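Local coordinates for SidF, inhibitor of growth family, member 3 (Legionella pneumophila subsp. pneumophila, PDB 4FYE), which probably removes the 3-phosphate from phosphoinositides, the activity of the N-terminal phosphatase domain of this Legionella protein, at residues 596-601 with 635-640. The protein carries 1 engineered substitution. Sequence-based numbering, arbitrary orientation.
Sequences LQHFYN and SCELDY
His598 reaches across to Glu637 and gives the one hydrogen bond that joins 596-601 to 635-640. Its ND1 donates to Glu637 OE1 over 3.0 Å, with an N-H...O angle of 156°. The carboxylate oxygen is approached nearly along its C-O bond, yet it lies somewhat off the imidazole plane, and the ring and carboxylate planes stand 44° apart. Next to ND1 on the same ring edge, CE1 points at the backbone carbonyl oxygen of Glu637, so a single residue faces this edge with both its side chain and its main chain. The other carboxylate oxygen, Glu637 OE2, rests against CB of Asn601 at 3.8 Å.

The glutamate chain already heads toward helix 590-614, and a kink at chi2 (-59°) sets OE1 opposite His598 ND1 and OE2 by Asn601. The other ring nitrogen, NE2, is hydrogen-bonded to Asn455 OD1, which supports the modelled ring orientation. Asn601 comes nearest to Glu637 with its CB, while its amide bonds to Gly673 O through ND2 and to Tyr675 N through OD1.

Glu637 is the last helical residue of 626-637. A Schellman motif closes that helix, with Tyr640 N bonded to Ser635 O at 2.9 Å and Asp639, at positive phi, as the C-prime residue; strand 641-645 follows directly. The contact thus ties this helix end to the first half of helix 590-614, whose Phe599 and Tyr600 pack on helix 522-583, while Leu638 touches Asp451 and Asn455 of helix 438-458 and Phe599 touches its Leu456.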
loop_
_atom_site.group_PDB
_atom_site.type_symbol
_atom_site.label_atom_id
_atom_site.label_comp_id
_atom_site.label_asym_id
_atom_site.label_seq_id
_atom_site.Cartn_x
_atom_site.Cartn_y
_atom_site.Cartn_z
ATOM N N LEU A 596 27.675 2.193 -1.185
ATOM C CA LEU A 596 28.010 1.058 -2.044
ATOM C C LEU A 596 26.820 0.130 -2.291
ATOM O O LEU A 596 26.740 -0.533 -3.329
ATOM C CB LEU A 596 29.188 0.285 -1.456
ATOM C CG LEU A 596 30.577 0.876 -1.765
ATOM C CD1 LEU A 596 30.601 2.383 -1.614
ATOM C CD2 LEU A 596 31.672 0.245 -0.923
ATOM N N GLN A 597 25.908 0.108 -1.328
ATOM C CA GLN A 597 24.709 -0.717 -1.376
ATOM C C GLN A 597 23.662 -0.007 -2.193
ATOM O O GLN A 597 23.033 -0.613 -3.061
ATOM C CB GLN A 597 24.190 -0.977 0.036
ATOM C CG GLN A 597 25.203 -1.680 0.941
ATOM C CD GLN A 597 24.780 -1.677 2.397
ATOM O OE1 GLN A 597 24.186 -0.703 2.877
ATOM N NE2 GLN A 597 25.058 -2.780 3.111
ATOM N N HIS A 598 23.489 1.284 -1.922
ATOM C CA HIS A 598 22.607 2.099 -2.739
ATOM C C HIS A 598 22.972 1.975 -4.175
ATOM O O HIS A 598 22.113 1.661 -4.985
ATOM C CB HIS A 598 22.639 3.570 -2.352
ATOM C CG HIS A 598 21.830 4.463 -3.294
ATOM N ND1 HIS A 598 20.473 4.392 -3.387
ATOM C CD2 HIS A 598 22.242 5.447 -4.210
ATOM C CE1 HIS A 598 20.046 5.294 -4.302
ATOM N NE2 HIS A 598 21.130 5.929 -4.811
ATOM N N PHE A 599 24.232 2.202 -4.524
ATOM C CA PHE A 599 24.608 2.138 -5.952
ATOM C C PHE A 599 24.302 0.773 -6.588
ATOM O O PHE A 599 23.667 0.658 -7.650
ATOM C CB PHE A 599 26.097 2.481 -6.172
ATOM C CG PHE A 599 26.503 2.517 -7.626
ATOM C CD1 PHE A 599 26.838 1.347 -8.304
ATOM C CD2 PHE A 599 26.562 3.722 -8.322
ATOM C CE1 PHE A 599 27.229 1.370 -9.640
ATOM C CE2 PHE A 599 26.948 3.755 -9.662
ATOM C CZ PHE A 599 27.277 2.578 -10.320
ATOM N N TYR A 600 24.792 -0.264 -5.941
ATOM C CA TYR A 600 24.618 -1.593 -6.449
ATOM C C TYR A 600 23.151 -2.063 -6.489
ATOM O O TYR A 600 22.744 -2.798 -7.398
ATOM C CB TYR A 600 25.383 -2.542 -5.563
ATOM C CG TYR A 600 25.213 -3.928 -6.024
ATOM C CD1 TYR A 600 24.117 -4.703 -5.601
ATOM C CD2 TYR A 600 26.094 -4.461 -6.957
ATOM C CE1 TYR A 600 23.946 -5.996 -6.073
ATOM C CE2 TYR A 600 25.939 -5.744 -7.442
ATOM C CZ TYR A 600 24.872 -6.508 -6.994
ATOM O OH TYR A 600 24.746 -7.776 -7.493
ATOM N N ASN A 601 22.371 -1.697 -5.481
ATOM C CA ASN A 601 21.023 -2.224 -5.422
ATOM C C ASN A 601 20.136 -1.598 -6.486
ATOM O O ASN A 601 19.383 -2.313 -7.137
ATOM C CB ASN A 601 20.450 -2.164 -3.993
ATOM C CG ASN A 601 20.948 -3.317 -3.132
ATOM O OD1 ASN A 601 21.263 -4.435 -3.632
ATOM N ND2 ASN A 601 21.025 -3.079 -1.839
ATOM N N SER A 635 11.948 2.210 -6.589
ATOM C CA SER A 635 11.480 3.506 -6.213
ATOM C C SER A 635 11.766 3.733 -4.735
ATOM O O SER A 635 12.135 4.836 -4.352
ATOM C CB SER A 635 10.028 3.651 -6.514
ATOM O OG SER A 635 9.298 3.063 -5.449
ATOM N N CYS A 636 11.658 2.708 -3.889
ATOM C CA CYS A 636 12.198 2.897 -2.529
ATOM C C CYS A 636 13.703 3.251 -2.586
ATOM O O CYS A 636 14.181 4.018 -1.786
ATOM C CB CYS A 636 11.916 1.681 -1.607
ATOM S SG CYS A 636 10.167 1.435 -1.455
ATOM N N GLU A 637 14.471 2.694 -3.517
ATOM C CA GLU A 637 15.887 3.077 -3.584
ATOM C C GLU A 637 16.098 4.520 -4.023
ATOM O O GLU A 637 17.027 5.155 -3.552
ATOM C CB GLU A 637 16.707 2.199 -4.527
ATOM C CG GLU A 637 17.209 0.915 -3.917
ATOM C CD GLU A 637 18.111 1.037 -2.692
ATOM O OE1 GLU A 637 18.846 2.055 -2.493
ATOM O OE2 GLU A 637 18.095 0.043 -1.929
ATOM N N LEU A 638 15.279 5.019 -4.952
ATOM C CA LEU A 638 15.381 6.428 -5.381
ATOM C C LEU A 638 14.720 7.312 -4.376
ATOM O O LEU A 638 14.504 8.474 -4.634
ATOM C CB LEU A 638 14.672 6.621 -6.701
ATOM C CG LEU A 638 15.410 5.845 -7.771
ATOM C CD1 LEU A 638 14.605 5.786 -9.066
ATOM C CD2 LEU A 638 16.758 6.502 -7.982
ATOM N N ASP A 639 14.310 6.717 -3.263
ATOM C CA ASP A 639 13.660 7.426 -2.185
ATOM C C ASP A 639 12.348 8.134 -2.560
ATOM O O ASP A 639 12.095 9.247 -2.081
ATOM C CB ASP A 639 14.642 8.420 -1.530
ATOM C CG ASP A 639 14.115 8.943 -0.198
ATOM O OD1 ASP A 639 13.528 8.170 0.640
ATOM O OD2 ASP A 639 14.274 10.142 0.007
ATOM N N TYR A 640 11.545 7.518 -3.433
ATOM C CA TYR A 640 10.131 7.903 -3.662
ATOM C C TYR A 640 9.204 7.313 -2.587
ATOM O O TYR A 640 9.615 6.453 -1.811
ATOM C CB TYR A 640 9.656 7.416 -5.042
ATOM C CG TYR A 640 10.513 7.913 -6.170
ATOM C CD1 TYR A 640 11.341 9.019 -5.990
ATOM C CD2 TYR A 640 10.483 7.309 -7.430
ATOM C CE1 TYR A 640 12.165 9.508 -7.043
ATOM C CE2 TYR A 640 11.305 7.768 -8.490
ATOM C CZ TYR A 640 12.119 8.884 -8.307
ATOM O OH TYR A 640 12.915 9.369 -9.338
#